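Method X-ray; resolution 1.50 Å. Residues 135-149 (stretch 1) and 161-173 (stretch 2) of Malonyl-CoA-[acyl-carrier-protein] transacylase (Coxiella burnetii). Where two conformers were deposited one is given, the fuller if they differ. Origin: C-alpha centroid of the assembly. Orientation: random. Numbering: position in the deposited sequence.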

# COMPACT_ATOMS: atom_id res chain seq x y z
N ALA A 135 0.12 1.34 -18.58
CA ALA A 135 1.08 0.39 -18.09
C ALA A 135 1.85 0.97 -16.91
O ALA A 135 1.84 2.17 -16.67
CB ALA A 135 2.08 -0.01 -19.20
N MSE A 136 2.51 0.07 -16.21
CA MSE A 136 3.48 0.42 -15.19
C MSE A 136 4.71 -0.39 -15.43
O MSE A 136 4.65 -1.50 -15.97
CB MSE A 136 2.95 0.15 -13.78
CG MSE A 136 1.69 0.91 -13.47
SE MSE A 136 1.13 0.84 -11.64
CE MSE A 136 2.30 2.18 -10.96
N GLY A 137 5.83 0.15 -15.02
CA GLY A 137 7.10 -0.49 -15.19
C GLY A 137 8.04 -0.21 -14.05
O GLY A 137 8.06 0.86 -13.51
N ALA A 138 8.85 -1.20 -13.72
CA ALA A 138 9.82 -1.11 -12.66
C ALA A 138 11.18 -0.86 -13.23
O ALA A 138 11.59 -1.53 -14.18
CB ALA A 138 9.83 -2.41 -11.90
N ILE A 139 11.89 0.09 -12.63
CA ILE A 139 13.24 0.42 -13.01
C ILE A 139 14.10 0.26 -11.78
O ILE A 139 13.82 0.86 -10.74
CB ILE A 139 13.36 1.84 -13.53
CG1 ILE A 139 12.48 2.02 -14.76
CG2 ILE A 139 14.80 2.16 -13.85
CD1 ILE A 139 12.42 3.43 -15.26
N ILE A 140 15.14 -0.56 -11.90
CA ILE A 140 16.05 -0.78 -10.79
C ILE A 140 17.42 -0.35 -11.23
O ILE A 140 17.88 -0.76 -12.29
CB ILE A 140 16.05 -2.24 -10.36
CG1 ILE A 140 14.64 -2.63 -9.92
CG2 ILE A 140 17.09 -2.46 -9.27
CD1 ILE A 140 14.52 -3.99 -9.30
N GLY A 141 18.06 0.50 -10.44
CA GLY A 141 19.45 0.89 -10.66
C GLY A 141 19.73 2.30 -11.13
O GLY A 141 20.91 2.66 -11.35
N LEU A 142 18.68 3.10 -11.29
CA LEU A 142 18.82 4.52 -11.61
C LEU A 142 18.18 5.33 -10.50
O LEU A 142 17.25 4.86 -9.83
CB LEU A 142 18.12 4.86 -12.93
CG LEU A 142 18.65 4.20 -14.19
CD1 LEU A 142 17.79 4.64 -15.35
CD2 LEU A 142 20.10 4.56 -14.44
N ASN A 143 18.62 6.56 -10.33
CA ASN A 143 18.02 7.42 -9.32
C ASN A 143 16.82 8.17 -9.87
O ASN A 143 16.53 8.12 -11.08
CB ASN A 143 19.05 8.33 -8.66
CG ASN A 143 19.70 9.28 -9.63
OD1 ASN A 143 19.02 10.00 -10.37
ND2 ASN A 143 21.02 9.33 -9.59
N GLU A 144 16.08 8.82 -8.99
CA GLU A 144 14.83 9.46 -9.37
C GLU A 144 15.06 10.55 -10.42
O GLU A 144 14.29 10.69 -11.35
CB GLU A 144 14.10 10.05 -8.15
CG GLU A 144 12.65 10.46 -8.44
CD GLU A 144 11.99 11.29 -7.33
OE1 GLU A 144 12.37 11.16 -6.14
OE2 GLU A 144 11.06 12.07 -7.67
N ALA A 145 16.12 11.34 -10.24
CA ALA A 145 16.45 12.40 -11.19
C ALA A 145 16.67 11.86 -12.59
O ALA A 145 16.21 12.44 -13.58
CB ALA A 145 17.69 13.14 -10.73
N GLU A 146 17.40 10.75 -12.66
CA GLU A 146 17.71 10.12 -13.93
C GLU A 146 16.41 9.65 -14.56
O GLU A 146 16.16 9.83 -15.75
CB GLU A 146 18.68 8.97 -13.72
CG GLU A 146 20.11 9.46 -13.48
CD GLU A 146 21.06 8.38 -12.98
OE1 GLU A 146 20.65 7.52 -12.15
OE2 GLU A 146 22.25 8.42 -13.39
N ILE A 147 15.57 9.06 -13.73
CA ILE A 147 14.31 8.52 -14.23
C ILE A 147 13.36 9.64 -14.64
O ILE A 147 12.64 9.52 -15.62
CB ILE A 147 13.67 7.55 -13.23
CG1 ILE A 147 14.54 6.30 -13.11
CG2 ILE A 147 12.24 7.18 -13.63
CD1 ILE A 147 14.26 5.44 -11.92
N GLU A 148 13.32 10.72 -13.87
CA GLU A 148 12.49 11.85 -14.27
C GLU A 148 12.91 12.38 -15.64
O GLU A 148 12.06 12.69 -16.45
CB GLU A 148 12.58 12.98 -13.26
CG GLU A 148 11.88 12.69 -11.97
CD GLU A 148 12.10 13.79 -10.93
OE1 GLU A 148 13.00 14.64 -11.11
OE2 GLU A 148 11.36 13.80 -9.92
N SER A 149 14.21 12.48 -15.88
CA SER A 149 14.71 12.98 -17.15
C SER A 149 14.30 12.04 -18.27
O SER A 149 13.86 12.47 -19.33
CB SER A 149 16.22 13.05 -17.10
OG SER A 149 16.74 13.48 -18.32
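Stretch 2 (161-173) QPANLNSTDQTVI

Stretch 2 lies on stretch 1 as a β-hairpin whose second strand, 170–173, pairs edge to edge with strand 135–140. The two run antiparallel, with 163° between their N-to-C directions and axes that approach to 4.5 Å; together the stretches bury 827 Å². The first hairpin strand, 161–167, hydrogen-bonds to the second, for instance through V172 N to N164 O (2.9 Å), and a type I turn from S167 to Q170 joins them. Helix 144–149 packs over the hairpin, its axis 8.1 Å from that of strand 161–167 and inclined to it by 132°.

I173, with 80 Å² covered, the most of any residue here, anchors one end of the ladder. It pairs with G137 through two backbone bonds, G137 N to I173 O (2.9 Å) and I173 N to G137 O (2.7 Å). Its side chain (chi1 p, chi2 t) lies on the same sheet face as those of I139 and T171, where I173 CG2 meets I139 CD1 at 4.0 Å and, from the helix, I147 CG2 at 3.7 Å. G137 has no side chain; a CB built there would point to this face and come 3.8 Å from I173 CG1.

D169 (72 Å²) closes the other end from the turn. Its carbonyl accepts from the strand's exit, G141 N to D169 O at 2.8 Å, while I140 CA makes a CA-H...O contact with D169 O at 3.2 Å. G141 adopts phi/psi of 110/1, where a CB would jam against the preceding carbonyl oxygen. Water 1 accepts from L142 N (2.8 Å); water 3 accepts from E144 N (3.0 Å) and donates to T168 O (2.9 Å), tying the start of the helix to the turn.

T171 (70 Å²) sits between these ends, paired with I139 by I139 N to T171 O (2.8 Å) and T171 N to I139 O (3.0 Å). The CA-to-CB bond of I147 points toward the hairpin, and I147 CD1 reaches T171 CB at 3.6 Å. I147 CG2 also lies 4.1 Å from P162 CG, so one helix residue bridges both hairpin strands. E148 CG flanks the same proline, 4.0 Å from P162 CG.

The other face carries A138, V172, I140 and Q170. A138 and V172 form a non-hydrogen-bonded pair with CA atoms 4.3 Å apart, and I140 CG1 meets Q170 CG at 4.2 Å. The selenomethionine M136 adds apolar contacts from M136 CE to V172 CG1 (3.6 Å) and to A163 CB (3.7 Å).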

# COMPACT_ATOMS: atom_id res chain seq x y z
N GLN A 161 5.55 8.85 -16.01
CA GLN A 161 6.23 9.48 -14.92
C GLN A 161 6.45 8.55 -13.77
O GLN A 161 5.80 7.52 -13.69
CB GLN A 161 5.47 10.69 -14.43
CG GLN A 161 4.05 10.49 -14.08
CD GLN A 161 3.34 11.85 -13.95
OE1 GLN A 161 3.12 12.55 -14.95
NE2 GLN A 161 3.01 12.21 -12.75
N PRO A 162 7.34 8.92 -12.85
CA PRO A 162 7.49 8.16 -11.62
C PRO A 162 6.16 8.07 -10.87
O PRO A 162 5.44 9.05 -10.77
CB PRO A 162 8.56 8.94 -10.85
CG PRO A 162 9.37 9.63 -11.93
CD PRO A 162 8.32 10.01 -12.93
N ALA A 163 5.87 6.88 -10.39
CA ALA A 163 4.60 6.52 -9.79
C ALA A 163 4.80 5.98 -8.39
O ALA A 163 4.05 6.32 -7.48
CB ALA A 163 3.89 5.52 -10.62
N ASN A 164 5.78 5.10 -8.20
CA ASN A 164 6.09 4.63 -6.85
C ASN A 164 7.56 4.83 -6.63
O ASN A 164 8.38 4.26 -7.36
CB ASN A 164 5.84 3.15 -6.64
CG ASN A 164 4.41 2.71 -6.74
OD1 ASN A 164 3.47 3.49 -6.67
ND2 ASN A 164 4.24 1.39 -6.83
N LEU A 165 7.91 5.64 -5.64
CA LEU A 165 9.31 5.85 -5.29
C LEU A 165 9.61 4.88 -4.17
O LEU A 165 9.40 5.19 -2.98
CB LEU A 165 9.50 7.31 -4.90
CG LEU A 165 8.98 8.34 -5.90
CD1 LEU A 165 9.18 9.75 -5.43
CD2 LEU A 165 9.65 8.15 -7.26
N ASN A 166 10.02 3.67 -4.53
CA ASN A 166 9.96 2.53 -3.62
C ASN A 166 11.18 2.32 -2.79
O ASN A 166 11.09 2.02 -1.59
CB ASN A 166 9.60 1.25 -4.35
CG ASN A 166 8.15 1.16 -4.63
OD1 ASN A 166 7.36 1.90 -4.03
ND2 ASN A 166 7.77 0.28 -5.52
N SER A 167 12.33 2.45 -3.40
CA SER A 167 13.56 2.37 -2.67
C SER A 167 14.54 3.24 -3.40
O SER A 167 14.25 3.81 -4.44
CB SER A 167 14.04 0.93 -2.57
OG SER A 167 14.88 0.63 -3.67
N THR A 168 15.75 3.34 -2.88
CA THR A 168 16.59 4.40 -3.36
C THR A 168 16.90 4.22 -4.90
O THR A 168 16.88 5.18 -5.69
CB THR A 168 17.79 4.50 -2.39
OG1 THR A 168 17.56 3.60 -1.26
CG2 THR A 168 17.87 5.93 -1.85
N ASP A 169 17.07 2.99 -5.31
CA ASP A 169 17.31 2.74 -6.72
C ASP A 169 16.21 1.87 -7.31
O ASP A 169 16.46 1.12 -8.25
CB ASP A 169 18.69 2.12 -6.92
CG ASP A 169 18.78 0.65 -6.49
OD1 ASP A 169 17.97 0.20 -5.65
OD2 ASP A 169 19.69 -0.05 -7.00
N GLN A 170 14.99 1.97 -6.79
CA GLN A 170 13.88 1.20 -7.31
C GLN A 170 12.68 2.12 -7.45
O GLN A 170 12.15 2.63 -6.45
CB GLN A 170 13.56 0.04 -6.38
CG GLN A 170 12.42 -0.84 -6.82
CD GLN A 170 12.23 -2.05 -5.90
OE1 GLN A 170 13.18 -2.59 -5.35
NE2 GLN A 170 10.98 -2.46 -5.74
N THR A 171 12.25 2.35 -8.67
CA THR A 171 11.17 3.26 -8.93
C THR A 171 10.25 2.57 -9.91
O THR A 171 10.72 1.96 -10.85
CB THR A 171 11.69 4.60 -9.55
OG1 THR A 171 12.56 5.28 -8.62
CG2 THR A 171 10.55 5.55 -9.94
N VAL A 172 8.95 2.71 -9.71
CA VAL A 172 7.95 2.28 -10.69
C VAL A 172 7.44 3.50 -11.40
O VAL A 172 7.16 4.52 -10.78
CB VAL A 172 6.79 1.54 -10.02
CG1 VAL A 172 5.76 1.12 -11.03
CG2 VAL A 172 7.31 0.34 -9.24
N ILE A 173 7.39 3.41 -12.73
CA ILE A 173 6.81 4.44 -13.56
C ILE A 173 5.45 3.99 -14.07
O ILE A 173 5.13 2.81 -14.08
CB ILE A 173 7.74 4.82 -14.73
CG1 ILE A 173 7.96 3.66 -15.70
CG2 ILE A 173 9.06 5.35 -14.16
CD1 ILE A 173 8.67 4.06 -17.04
O HOH W 1 16.04 2.89 -10.52
O HOH W 2 15.09 5.18 -8.47
O HOH W 3 16.29 7.95 -6.16